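Local coordinates for 3-oxo-tetronate kinase (Haemophilus influenzae, PDB 1YZY), which catalyses the ATP-dependent phosphorylation of 3-oxo-tetronate to 3-oxo-tetronate 4-phosphate as a member of the four-carbon acid sugar kinase family, at residues A[108-113]-A[209-214]; A[205-210]-A[221-226]; A[264-269]-A[301-306]; A[248-253]-A[349-354]; A[31-36]-A[44-49]. All coordinates share one frame; numbering follows the deposited sequence.

Contact 1 of 5, residues A[108-113]-A[209-214]; sequences FTVITP and EAVADF
Phe214 drives its ring against the strand 109-111 with CE2 and CZ leading: CZ goes to Phe108, while CE2 is shared by Thr109 CA and Val110 CG1. Phe214 CZ lies 4.0 Å from Phe108 CD2, near the plane of the Phe108 ring and at its edge, and the two side chains cross obliquely. Beside it, the backbone bump of Thr109 enters at the edge of the Phe214 ring, Thr109 CA standing 4.0 Å from Phe214 CE2. The third knob is a methyl: Val110 CG1 sits 3.8 Å from Phe214 CE2 and also 3.8 Å from Val211 CG1, wedged between ring and valine. Val110 CG1 holds this place because it is anti to its own carbonyl carbon (chi1 -55°). Behind the ring, within its own segment, Val211 CG1 lies 4.1 Å above the ring plane over the centre, backing the face of Phe214 while it also faces Val110.

The shape depends on a type I beta turn from Val211 to Phe214, closed by Phe214 N to Val211 O at 3.3 Å. It follows the helix 202-210 directly and swings both side chains to the strand before the chain enters the strand 216-219. The contact thus joins a helix C-terminus to the edge strand of the small parallel sheet 109-111, 193-196 and 164-167 in the sugar-binding domain. All the contacts across it are van der Waals. Phe183 of the helix 176-188 adds another ring against Phe214 and also touches Val110, while Thr109 OG1 is hydrogen-bonded to Leu216 O.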
# COMPACT_ATOMS: atom_id res chain seq x y z
N PHE A 108 -25.19 -8.61 5.67
CA PHE A 108 -24.81 -9.11 4.36
C PHE A 108 -23.70 -8.25 3.75
O PHE A 108 -23.68 -7.04 3.93
CB PHE A 108 -26.04 -9.13 3.42
CG PHE A 108 -25.79 -9.83 2.11
CD1 PHE A 108 -25.55 -11.20 2.07
CD2 PHE A 108 -25.79 -9.13 0.91
CE1 PHE A 108 -25.31 -11.86 0.86
CE2 PHE A 108 -25.55 -9.78 -0.31
CZ PHE A 108 -25.31 -11.14 -0.33
N THR A 109 -22.79 -8.90 3.02
CA THR A 109 -21.69 -8.20 2.37
C THR A 109 -21.18 -9.07 1.22
O THR A 109 -21.63 -10.21 1.08
CB THR A 109 -20.52 -7.89 3.37
OG1 THR A 109 -19.57 -7.00 2.76
CG2 THR A 109 -19.80 -9.17 3.79
N VAL A 110 -20.29 -8.53 0.39
CA VAL A 110 -19.70 -9.28 -0.73
C VAL A 110 -18.23 -9.64 -0.51
O VAL A 110 -17.54 -9.01 0.28
CB VAL A 110 -19.81 -8.49 -2.07
CG1 VAL A 110 -21.25 -8.11 -2.33
CG2 VAL A 110 -18.92 -7.25 -2.05
N ILE A 111 -17.77 -10.63 -1.25
CA ILE A 111 -16.40 -11.10 -1.15
C ILE A 111 -15.82 -11.17 -2.56
O ILE A 111 -16.40 -11.83 -3.43
CB ILE A 111 -16.36 -12.52 -0.52
CG1 ILE A 111 -16.78 -12.44 0.95
CG2 ILE A 111 -15.00 -13.18 -0.71
CD1 ILE A 111 -16.89 -13.77 1.61
N THR A 112 -14.71 -10.49 -2.80
CA THR A 112 -14.09 -10.53 -4.12
C THR A 112 -12.65 -10.09 -4.20
O THR A 112 -12.35 -8.90 -4.15
CB THR A 112 -14.93 -9.76 -5.19
OG1 THR A 112 -14.22 -9.75 -6.43
CG2 THR A 112 -15.21 -8.33 -4.75
N PRO A 113 -11.72 -11.05 -4.20
CA PRO A 113 -10.28 -10.77 -4.30
C PRO A 113 -9.80 -10.69 -5.75
O PRO A 113 -8.64 -10.95 -6.06
CB PRO A 113 -9.66 -12.05 -3.76
CG PRO A 113 -10.68 -13.10 -4.06
CD PRO A 113 -11.93 -12.41 -3.67
N GLU A 209 -21.14 -0.85 -9.04
CA GLU A 209 -22.42 -0.16 -9.14
C GLU A 209 -23.46 -0.82 -8.25
O GLU A 209 -24.28 -0.14 -7.63
CB GLU A 209 -22.88 -0.17 -10.60
CG GLU A 209 -23.38 1.17 -11.10
CD GLU A 209 -24.89 1.26 -11.13
OE1 GLU A 209 -25.51 0.66 -12.05
OE2 GLU A 209 -25.46 1.93 -10.24
N ALA A 210 -23.43 -2.15 -8.19
CA ALA A 210 -24.37 -2.91 -7.38
C ALA A 210 -24.20 -2.66 -5.86
O ALA A 210 -25.18 -2.56 -5.12
CB ALA A 210 -24.25 -4.40 -7.71
N VAL A 211 -22.94 -2.58 -5.42
CA VAL A 211 -22.63 -2.35 -4.01
C VAL A 211 -22.52 -0.87 -3.62
O VAL A 211 -21.94 -0.53 -2.59
CB VAL A 211 -21.33 -3.07 -3.59
CG1 VAL A 211 -21.47 -4.58 -3.75
CG2 VAL A 211 -20.16 -2.56 -4.41
N ALA A 212 -23.11 0.01 -4.42
CA ALA A 212 -23.06 1.45 -4.17
C ALA A 212 -23.66 1.93 -2.85
O ALA A 212 -23.39 3.04 -2.41
CB ALA A 212 -23.71 2.18 -5.32
N ASP A 213 -24.55 1.13 -2.26
CA ASP A 213 -25.18 1.52 -1.01
C ASP A 213 -24.88 0.59 0.16
O ASP A 213 -25.49 0.72 1.23
CB ASP A 213 -26.70 1.65 -1.19
CG ASP A 213 -27.08 2.84 -2.07
OD1 ASP A 213 -26.65 3.97 -1.76
OD2 ASP A 213 -27.80 2.63 -3.07
N PHE A 214 -24.01 -0.38 -0.07
CA PHE A 214 -23.59 -1.31 0.97
C PHE A 214 -22.80 -0.54 2.04
O PHE A 214 -21.93 0.26 1.71
CB PHE A 214 -22.70 -2.40 0.39
CG PHE A 214 -23.43 -3.61 -0.11
CD1 PHE A 214 -24.56 -3.48 -0.92
CD2 PHE A 214 -22.97 -4.89 0.20
CE1 PHE A 214 -25.20 -4.61 -1.43
CE2 PHE A 214 -23.62 -6.02 -0.30
CZ PHE A 214 -24.73 -5.88 -1.11

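Contact 2 of 5, residues A[205-210]-A[221-226]; sequences EVLAEA and SGLGAY
Leu223, from the first turn of the helix 221-232, is the first residue of its segment to touch the helix 202-210. Its CG is anti to the backbone N (chi1 174°), and chi2 (63°) turns CD1 onto the backbone of Ala208, 3.8 Å from Ala208 N. The same methyl packs 4.0 Å from Leu207 CG, the two leucine side chains crossing at about a right angle. One turn later comes Tyr226, whose CB meets Ala208 CB at 3.8 Å; this small methyl also lies 3.6 Å from Tyr226 O, letting the backbones come close. One face of the Tyr226 ring is turned to the start of the other segment, with Glu205 N over it, and Glu205 CB is 3.8 Å from Tyr226 CD2. The phenol oxygen is hydrogen-bonded beyond the pair, to Asn201 ND2.

The segment axes approach to 8.6 Å and cross at -66°, and Ala208 fits between Leu223 and Tyr226. The two helices flank the strand 216-219 in the chain, helix-strand-helix, within the sugar-binding domain. The helix 176-188 packs on the helix 202-210 through Val179 and Phe183, Thr112 touches both Leu207 and Leu223, and the helix 9-20 and strand 77-80 adjoin the helix 221-232.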
# COMPACT_ATOMS: atom_id res chain seq x y z
N GLU A 205 -16.87 -3.59 -12.51
CA GLU A 205 -17.53 -2.33 -12.80
C GLU A 205 -19.03 -2.47 -12.49
O GLU A 205 -19.67 -1.53 -12.00
CB GLU A 205 -17.29 -2.00 -14.27
CG GLU A 205 -17.73 -0.62 -14.74
CD GLU A 205 -17.19 -0.29 -16.13
OE1 GLU A 205 -17.26 0.89 -16.53
OE2 GLU A 205 -16.67 -1.21 -16.82
N VAL A 206 -19.58 -3.64 -12.80
CA VAL A 206 -20.99 -3.95 -12.53
C VAL A 206 -21.20 -4.06 -11.02
O VAL A 206 -22.14 -3.48 -10.47
CB VAL A 206 -21.40 -5.29 -13.21
CG1 VAL A 206 -22.78 -5.74 -12.72
CG2 VAL A 206 -21.42 -5.13 -14.73
N LEU A 207 -20.35 -4.85 -10.37
CA LEU A 207 -20.42 -5.05 -8.92
C LEU A 207 -20.29 -3.71 -8.19
O LEU A 207 -21.06 -3.42 -7.29
CB LEU A 207 -19.32 -6.01 -8.45
CG LEU A 207 -19.35 -6.38 -6.95
CD1 LEU A 207 -20.73 -6.90 -6.57
CD2 LEU A 207 -18.30 -7.43 -6.64
N ALA A 208 -19.31 -2.91 -8.61
CA ALA A 208 -19.08 -1.59 -8.02
C ALA A 208 -20.37 -0.79 -7.96
O ALA A 208 -20.66 -0.11 -6.96
CB ALA A 208 -18.05 -0.83 -8.84
N GLU A 209 -21.14 -0.85 -9.04
CA GLU A 209 -22.42 -0.16 -9.14
C GLU A 209 -23.46 -0.82 -8.25
O GLU A 209 -24.28 -0.14 -7.63
CB GLU A 209 -22.88 -0.17 -10.60
CG GLU A 209 -23.38 1.17 -11.10
CD GLU A 209 -24.89 1.26 -11.13
OE1 GLU A 209 -25.51 0.66 -12.05
OE2 GLU A 209 -25.46 1.93 -10.24
N ALA A 210 -23.43 -2.15 -8.19
CA ALA A 210 -24.37 -2.91 -7.38
C ALA A 210 -24.20 -2.66 -5.86
O ALA A 210 -25.18 -2.56 -5.12
CB ALA A 210 -24.25 -4.40 -7.71
N SER A 221 -7.90 -5.27 -4.32
CA SER A 221 -7.87 -3.90 -4.83
C SER A 221 -8.81 -3.70 -6.02
O SER A 221 -9.23 -2.57 -6.29
CB SER A 221 -6.45 -3.53 -5.25
OG SER A 221 -5.56 -3.58 -4.15
N GLY A 222 -9.09 -4.78 -6.74
CA GLY A 222 -9.97 -4.72 -7.90
C GLY A 222 -11.29 -4.00 -7.71
O GLY A 222 -11.61 -3.09 -8.48
N LEU A 223 -12.08 -4.41 -6.72
CA LEU A 223 -13.37 -3.76 -6.49
C LEU A 223 -13.22 -2.33 -6.03
O LEU A 223 -13.98 -1.45 -6.46
CB LEU A 223 -14.19 -4.54 -5.46
CG LEU A 223 -15.51 -3.88 -5.04
CD1 LEU A 223 -16.44 -3.75 -6.24
CD2 LEU A 223 -16.17 -4.68 -3.94
N GLY A 224 -12.29 -2.11 -5.10
CA GLY A 224 -12.06 -0.78 -4.56
C GLY A 224 -11.76 0.22 -5.65
O GLY A 224 -12.18 1.37 -5.55
N ALA A 225 -10.99 -0.21 -6.65
CA ALA A 225 -10.62 0.61 -7.80
C ALA A 225 -11.84 1.06 -8.59
O ALA A 225 -11.97 2.23 -8.96
CB ALA A 225 -9.69 -0.16 -8.70
N TYR A 226 -12.74 0.12 -8.87
CA TYR A 226 -13.94 0.42 -9.62
C TYR A 226 -14.94 1.23 -8.82
O TYR A 226 -15.78 1.93 -9.40
CB TYR A 226 -14.55 -0.84 -10.23
CG TYR A 226 -13.82 -1.21 -11.50
CD1 TYR A 226 -12.77 -2.11 -11.48
CD2 TYR A 226 -14.12 -0.56 -12.69
CE1 TYR A 226 -12.02 -2.36 -12.63
CE2 TYR A 226 -13.37 -0.80 -13.84
CZ TYR A 226 -12.33 -1.70 -13.80
OH TYR A 226 -11.58 -1.92 -14.95

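Contact 3 of 5, residues A[264-269]-A[301-306]; sequences EKYREK and EFAPMV
Tyr266 carries CG anti to its backbone N (chi1 -169°), and Met305 does the same (chi1 162°). The two side chains slide past each other in opposite directions. Met305 is bent only at its last torsion (chi3 75°), which brings CE to 3.8 Å from Tyr266 CD2. Its SD lies 3.7 Å from the same CD2, at the ring edge and near the plane, a Met-aromatic contact in edge geometry. Met305 CB also sits in the plane of the ring, 3.9 Å from Tyr266 CE2.

At the far end of the ring, Tyr266 OH is 2.7 Å from Ala303 O and 3.3 Å from Phe302 CB. The Phe302 ring in turn receives Lys269 O in plane at its edge, and its CD2 packs 4.0 Å from Lys269 CB. Lys269 NZ forms a 2.8 Å salt bridge with Glu268 OE2, reaching it from above the carboxylate plane.

The contact joins the C-terminal part of helix 257-266 and the residues after it to the run that leads into the strand 305-307 of the nucleotide-binding domain, with Val250 touching both Tyr266 and Met305. The helix 404-410 borders it. The one phenol proton of Tyr266 can serve either Ala303 O or, more weakly, Gln409 OE1 of that helix, which gives this polar tip acceptors amid otherwise apolar packing.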
# COMPACT_ATOMS: atom_id res chain seq x y z
N GLU A 264 23.78 5.12 -10.66
CA GLU A 264 24.79 5.24 -11.69
C GLU A 264 24.35 6.22 -12.79
O GLU A 264 25.19 6.83 -13.47
CB GLU A 264 25.05 3.86 -12.29
CG GLU A 264 26.51 3.51 -12.49
CD GLU A 264 27.08 4.06 -13.79
OE1 GLU A 264 26.94 3.39 -14.83
OE2 GLU A 264 27.66 5.17 -13.77
N LYS A 265 23.04 6.36 -12.97
CA LYS A 265 22.49 7.24 -14.00
C LYS A 265 22.28 8.66 -13.45
O LYS A 265 22.36 9.64 -14.20
CB LYS A 265 21.18 6.65 -14.53
CG LYS A 265 20.95 6.81 -16.03
CD LYS A 265 20.18 8.08 -16.37
CE LYS A 265 19.78 8.11 -17.85
NZ LYS A 265 18.85 9.23 -18.17
N TYR A 266 22.01 8.75 -12.15
CA TYR A 266 21.77 10.04 -11.51
C TYR A 266 23.03 10.80 -11.09
O TYR A 266 23.06 12.02 -11.13
CB TYR A 266 20.84 9.85 -10.31
CG TYR A 266 20.32 11.15 -9.74
CD1 TYR A 266 19.60 12.04 -10.54
CD2 TYR A 266 20.56 11.51 -8.41
CE1 TYR A 266 19.12 13.24 -10.03
CE2 TYR A 266 20.09 12.71 -7.89
CZ TYR A 266 19.38 13.57 -8.71
OH TYR A 266 18.91 14.75 -8.23
N ARG A 267 24.06 10.08 -10.65
CA ARG A 267 25.30 10.73 -10.23
C ARG A 267 25.91 11.50 -11.40
O ARG A 267 26.84 12.30 -11.24
CB ARG A 267 26.30 9.69 -9.73
CG ARG A 267 26.81 8.76 -10.81
CD ARG A 267 28.14 8.17 -10.43
NE ARG A 267 28.05 7.31 -9.26
CZ ARG A 267 29.10 6.74 -8.68
NH1 ARG A 267 30.32 6.94 -9.16
NH2 ARG A 267 28.92 5.94 -7.64
N GLU A 268 25.40 11.21 -12.59
CA GLU A 268 25.82 11.85 -13.82
C GLU A 268 25.11 13.20 -13.95
O GLU A 268 25.62 14.12 -14.59
CB GLU A 268 25.44 10.93 -14.99
CG GLU A 268 25.67 11.47 -16.38
CD GLU A 268 24.88 10.70 -17.44
OE1 GLU A 268 24.89 9.45 -17.41
OE2 GLU A 268 24.24 11.36 -18.29
N LYS A 269 23.93 13.31 -13.33
CA LYS A 269 23.11 14.51 -13.39
C LYS A 269 23.16 15.47 -12.19
O LYS A 269 22.80 16.65 -12.34
CB LYS A 269 21.64 14.13 -13.64
CG LYS A 269 21.34 13.42 -14.95
CD LYS A 269 21.55 14.33 -16.15
CE LYS A 269 21.03 13.70 -17.43
NZ LYS A 269 21.65 12.38 -17.71
N GLU A 301 20.53 22.28 -10.20
CA GLU A 301 19.28 22.00 -10.89
C GLU A 301 18.59 20.77 -10.31
O GLU A 301 17.37 20.74 -10.15
CB GLU A 301 19.50 21.86 -12.40
CG GLU A 301 20.64 20.94 -12.80
CD GLU A 301 20.87 20.96 -14.30
OE1 GLU A 301 20.06 20.35 -15.04
OE2 GLU A 301 21.85 21.60 -14.75
N PHE A 302 19.39 19.75 -9.99
CA PHE A 302 18.85 18.53 -9.40
C PHE A 302 19.33 18.34 -7.96
O PHE A 302 20.49 18.63 -7.63
CB PHE A 302 19.20 17.31 -10.26
CG PHE A 302 18.41 17.23 -11.54
CD1 PHE A 302 17.01 17.30 -11.52
CD2 PHE A 302 19.05 17.09 -12.77
CE1 PHE A 302 16.27 17.23 -12.70
CE2 PHE A 302 18.32 17.02 -13.96
CZ PHE A 302 16.93 17.09 -13.92
N ALA A 303 18.42 17.90 -7.10
CA ALA A 303 18.71 17.68 -5.69
C ALA A 303 19.97 16.86 -5.44
O ALA A 303 20.28 15.93 -6.20
CB ALA A 303 17.53 17.02 -5.03
N PRO A 304 20.74 17.21 -4.40
CA PRO A 304 21.97 16.48 -4.09
C PRO A 304 21.66 15.09 -3.54
O PRO A 304 20.67 14.89 -2.83
CB PRO A 304 22.63 17.39 -3.05
CG PRO A 304 21.48 17.96 -2.33
CD PRO A 304 20.53 18.32 -3.45
N MET A 305 22.51 14.12 -3.85
CA MET A 305 22.28 12.77 -3.39
C MET A 305 23.43 12.17 -2.58
O MET A 305 24.60 12.11 -2.98
CB MET A 305 22.07 11.85 -4.61
CG MET A 305 22.25 10.36 -4.31
SD MET A 305 21.87 9.28 -5.70
CE MET A 305 23.30 9.50 -6.77
N VAL A 306 23.04 11.70 -1.40
CA VAL A 306 23.84 10.99 -0.41
C VAL A 306 23.42 9.53 -0.55
O VAL A 306 22.26 9.19 -0.31
CB VAL A 306 23.62 11.43 1.04
CG1 VAL A 306 24.64 10.76 1.93
CG2 VAL A 306 23.71 12.93 1.17

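Contact 4 of 5, residues A[248-253]-A[349-354]; sequences TVVLSG and NFITAG
Thr248 to Ser252 pair one-to-one with Asn349 to Ala353 as parallel strands, their segment axes 4.7 Å apart and 16° from parallel, through backbone bonds that alternate between the strands: Val249 N to Asn349 O, Ile351 N to Val249 O at 2.9 Å, Leu251 N to Ile351 O, Ala353 N to Leu251 O, and finally Gly253 N to Ala353 O.

On one face, Thr248 OG1 makes a weak hydrogen bond of 2.9 Å to Asn349 OD1, while its methyl CG2, anti to the backbone N, packs 3.8 Å from Ile351 CD1. Val250 CG2 lies 4.0 Å from Ile351 CB, and Ser252 OG is 3.3 Å from Ala353 CB and is hydrogen-bonded to Thr309 OG1. These are central strands of the nucleotide-binding domain, with 305-307 and 391-395 on their outer edges. Both strands end in glycine-bearing loops at the ATP site inferred by similarity: Ser254 follows Gly253, and Gly354 belongs to the site and occupies the N-cap position of helix 355-365.

Across the sheet, Val249 CG1 presses obliquely on the Phe350 ring, 3.6 Å from Phe350 CD1, and Leu251 CD1 approaches the ring edge. The helix 324-345 covers this face through Leu342, Leu338 and Phe335. Thr352 OG1, on the same side, is hydrogen-bonded to Ser358 OG.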
# COMPACT_ATOMS: atom_id res chain seq x y z
N THR A 248 15.13 19.95 -1.98
CA THR A 248 14.93 18.50 -2.09
C THR A 248 16.23 17.74 -1.86
O THR A 248 17.32 18.27 -2.12
CB THR A 248 14.38 18.13 -3.51
OG1 THR A 248 13.10 18.75 -3.71
CG2 THR A 248 14.23 16.62 -3.68
N VAL A 249 16.12 16.51 -1.39
CA VAL A 249 17.27 15.65 -1.14
C VAL A 249 16.96 14.19 -1.46
O VAL A 249 15.84 13.72 -1.27
CB VAL A 249 17.78 15.79 0.34
CG1 VAL A 249 16.76 15.23 1.32
CG2 VAL A 249 19.12 15.10 0.51
N VAL A 250 17.95 13.50 -2.02
CA VAL A 250 17.84 12.10 -2.38
C VAL A 250 18.73 11.31 -1.43
O VAL A 250 19.92 11.60 -1.31
CB VAL A 250 18.31 11.83 -3.85
CG1 VAL A 250 18.33 10.35 -4.15
CG2 VAL A 250 17.41 12.54 -4.84
N LEU A 251 18.14 10.35 -0.73
CA LEU A 251 18.88 9.50 0.21
C LEU A 251 18.71 8.04 -0.24
O LEU A 251 17.67 7.43 -0.01
CB LEU A 251 18.36 9.72 1.64
CG LEU A 251 18.41 11.17 2.16
CD1 LEU A 251 17.66 11.32 3.45
CD2 LEU A 251 19.84 11.65 2.33
N SER A 252 19.74 7.51 -0.89
CA SER A 252 19.75 6.15 -1.44
C SER A 252 20.57 5.13 -0.66
O SER A 252 21.78 5.28 -0.53
CB SER A 252 20.29 6.21 -2.87
OG SER A 252 19.85 5.13 -3.66
N GLY A 253 19.93 4.07 -0.18
CA GLY A 253 20.64 3.06 0.57
C GLY A 253 20.59 1.64 0.02
O GLY A 253 21.37 0.79 0.44
N ASN A 349 11.32 18.22 0.66
CA ASN A 349 11.08 17.07 -0.21
C ASN A 349 12.16 16.01 -0.00
O ASN A 349 13.36 16.29 -0.14
CB ASN A 349 11.08 17.49 -1.69
CG ASN A 349 10.13 18.64 -1.99
OD1 ASN A 349 10.42 19.49 -2.83
ND2 ASN A 349 8.96 18.63 -1.36
N PHE A 350 11.75 14.79 0.32
CA PHE A 350 12.69 13.69 0.54
C PHE A 350 12.43 12.54 -0.43
O PHE A 350 11.32 12.02 -0.50
CB PHE A 350 12.59 13.16 1.97
CG PHE A 350 12.95 14.17 3.02
CD1 PHE A 350 14.20 14.14 3.63
CD2 PHE A 350 12.04 15.14 3.40
CE1 PHE A 350 14.54 15.07 4.62
CE2 PHE A 350 12.36 16.08 4.38
CZ PHE A 350 13.61 16.04 4.99
N ILE A 351 13.45 12.15 -1.17
CA ILE A 351 13.34 11.05 -2.13
C ILE A 351 14.26 9.93 -1.65
O ILE A 351 15.47 10.03 -1.77
CB ILE A 351 13.75 11.51 -3.55
CG1 ILE A 351 12.89 12.71 -3.98
CG2 ILE A 351 13.60 10.37 -4.55
CD1 ILE A 351 13.31 13.31 -5.28
N THR A 352 13.68 8.89 -1.08
CA THR A 352 14.46 7.76 -0.58
C THR A 352 14.44 6.54 -1.49
O THR A 352 13.55 6.37 -2.33
CB THR A 352 13.99 7.36 0.83
OG1 THR A 352 12.59 7.05 0.81
CG2 THR A 352 14.22 8.51 1.82
N ALA A 353 15.47 5.71 -1.36
CA ALA A 353 15.58 4.49 -2.15
C ALA A 353 15.95 3.33 -1.22
O ALA A 353 16.94 3.41 -0.49
CB ALA A 353 16.63 4.65 -3.23
N GLY A 354 15.17 2.26 -1.28
CA GLY A 354 15.42 1.11 -0.43
C GLY A 354 14.35 0.99 0.64
O GLY A 354 13.88 1.99 1.20

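Contact 5 of 5, residues A[31-36]-A[44-49]; sequences GVPTQS and IVISLK
Gly31 opens the segment with the one hydrogen bond across the contact: its N donates to Ser47 O over 2.8 Å, in the carbonyl plane though bent at the hydrogen (133°). At its backbone angles (phi 92°, psi 161°) a CB would be jammed against the preceding carbonyl oxygen. Gly31 O meanwhile lies 3.8 Å from Ile46 CG2, so its N-H binds the strand while its carbonyl rests against a methyl.

Val32 follows with a side chain that spans two partners. Its CG2, anti to the carbonyl carbon, comes within 4.1 Å of Leu48 CD2, the two side chains crossing at a slant, and is 4.4 Å from Ile46 CG2. One branch of the valine thus rests between the methyls of residues two apart, in the strand and just beyond it. Pro33 then reaches Ile46 tip to tip: Pro33 CD stands 4.0 Å from Ile46 CD1. Ile46 thereby uses both branches, CG2 against Gly31 and Val32, and CD1 at the end of its chain against the proline ring.

Trp68 of the helix 55-71 touches both Pro33 and Ile46; its NE1 is also a weak hydrogen-bond partner of Gln35 O. The segment 31-36 belongs to the connection between the parallel neighbours 26-30 and 43-47, so the Gly31 bond carries their pairing one step past the end of the first strand. The arrangement belongs to the alpha/beta core of the sugar-binding domain, where the chain leaves one strand and returns to run parallel beside it.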
# COMPACT_ATOMS: atom_id res chain seq x y z
N GLY A 31 -1.39 2.23 10.85
CA GLY A 31 -1.78 1.89 12.21
C GLY A 31 -2.94 2.79 12.60
O GLY A 31 -3.18 3.80 11.94
N VAL A 32 -3.71 2.41 13.62
CA VAL A 32 -4.84 3.24 14.05
C VAL A 32 -4.32 4.52 14.70
O VAL A 32 -3.56 4.46 15.67
CB VAL A 32 -5.76 2.50 15.06
CG1 VAL A 32 -6.95 3.38 15.44
CG2 VAL A 32 -6.24 1.20 14.46
N PRO A 33 -4.70 5.69 14.16
CA PRO A 33 -4.29 7.01 14.67
C PRO A 33 -4.85 7.37 16.04
O PRO A 33 -5.97 6.96 16.38
CB PRO A 33 -4.82 7.96 13.59
CG PRO A 33 -4.87 7.10 12.36
CD PRO A 33 -5.43 5.83 12.89
N THR A 34 -4.07 8.10 16.83
CA THR A 34 -4.50 8.53 18.16
C THR A 34 -5.02 9.97 18.15
O THR A 34 -5.59 10.44 19.13
CB THR A 34 -3.38 8.37 19.22
OG1 THR A 34 -2.19 9.06 18.79
CG2 THR A 34 -3.07 6.90 19.45
N GLN A 35 -4.83 10.65 17.02
CA GLN A 35 -5.29 12.03 16.83
C GLN A 35 -6.19 12.12 15.59
O GLN A 35 -5.95 11.45 14.58
CB GLN A 35 -4.10 12.99 16.67
CG GLN A 35 -3.21 13.16 17.90
CD GLN A 35 -3.90 13.85 19.07
OE1 GLN A 35 -3.78 13.43 20.22
NE2 GLN A 35 -4.61 14.94 18.78
N SER A 36 -7.19 12.99 15.66
CA SER A 36 -8.14 13.20 14.56
C SER A 36 -7.45 13.67 13.28
O SER A 36 -6.35 14.23 13.32
CB SER A 36 -9.19 14.23 14.98
OG SER A 36 -9.82 13.87 16.20
N ILE A 44 -9.92 7.19 3.30
CA ILE A 44 -8.87 7.03 4.28
C ILE A 44 -8.62 5.54 4.42
O ILE A 44 -9.54 4.78 4.67
CB ILE A 44 -9.26 7.59 5.66
CG1 ILE A 44 -9.65 9.07 5.55
CG2 ILE A 44 -8.09 7.45 6.63
CD1 ILE A 44 -10.25 9.64 6.82
N VAL A 45 -7.37 5.13 4.20
CA VAL A 45 -6.97 3.74 4.31
C VAL A 45 -6.12 3.53 5.58
O VAL A 45 -5.13 4.23 5.77
CB VAL A 45 -6.10 3.32 3.10
CG1 VAL A 45 -5.75 1.85 3.19
CG2 VAL A 45 -6.81 3.62 1.80
N ILE A 46 -6.52 2.60 6.44
CA ILE A 46 -5.73 2.31 7.64
C ILE A 46 -5.01 0.97 7.45
O ILE A 46 -5.63 -0.06 7.24
CB ILE A 46 -6.58 2.28 8.93
CG1 ILE A 46 -7.08 3.68 9.25
CG2 ILE A 46 -5.75 1.76 10.12
CD1 ILE A 46 -7.89 3.77 10.52
N SER A 47 -3.68 1.04 7.45
CA SER A 47 -2.81 -0.12 7.27
C SER A 47 -2.55 -0.83 8.60
O SER A 47 -2.10 -0.22 9.58
CB SER A 47 -1.48 0.35 6.64
OG SER A 47 -0.36 -0.35 7.14
N LEU A 48 -2.85 -2.13 8.64
CA LEU A 48 -2.65 -2.95 9.83
C LEU A 48 -1.68 -4.09 9.54
O LEU A 48 -1.10 -4.17 8.46
CB LEU A 48 -3.98 -3.51 10.33
CG LEU A 48 -5.13 -2.58 10.73
CD1 LEU A 48 -6.41 -3.39 10.90
CD2 LEU A 48 -4.81 -1.82 12.01
N LYS A 49 -1.46 -4.93 10.55
CA LYS A 49 -0.59 -6.10 10.43
C LYS A 49 -1.46 -7.28 10.89
O LYS A 49 -1.02 -8.13 11.66
CB LYS A 49 0.63 -5.97 11.35
CG LYS A 49 1.58 -4.81 11.07
CD LYS A 49 2.67 -4.71 12.16
CE LYS A 49 3.50 -3.43 12.06
NZ LYS A 49 4.50 -3.44 10.96

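How the contacts relate
Along the chain, contact 5 comes first, then contacts 1 and 2, then contacts 4 and 3, the last lying within the span between the two strands of contact 4. Contacts 1 and 2 touch, their centres 8 Å apart, and share the end of helix 202-210. Contacts 3 and 4, centres 11 Å apart, join where strand 305-307 pairs with strand 248-252. Contact 1 lies about 47 Å from contact 3, centre to centre, on the opposite side of the chain's centre. Contacts 1, 2 and 5 thus lie within the sugar-binding part, and contacts 3 and 4 within the nucleotide-binding part, where contact 4 ends at what is probably the ATP site, inferred by similarity.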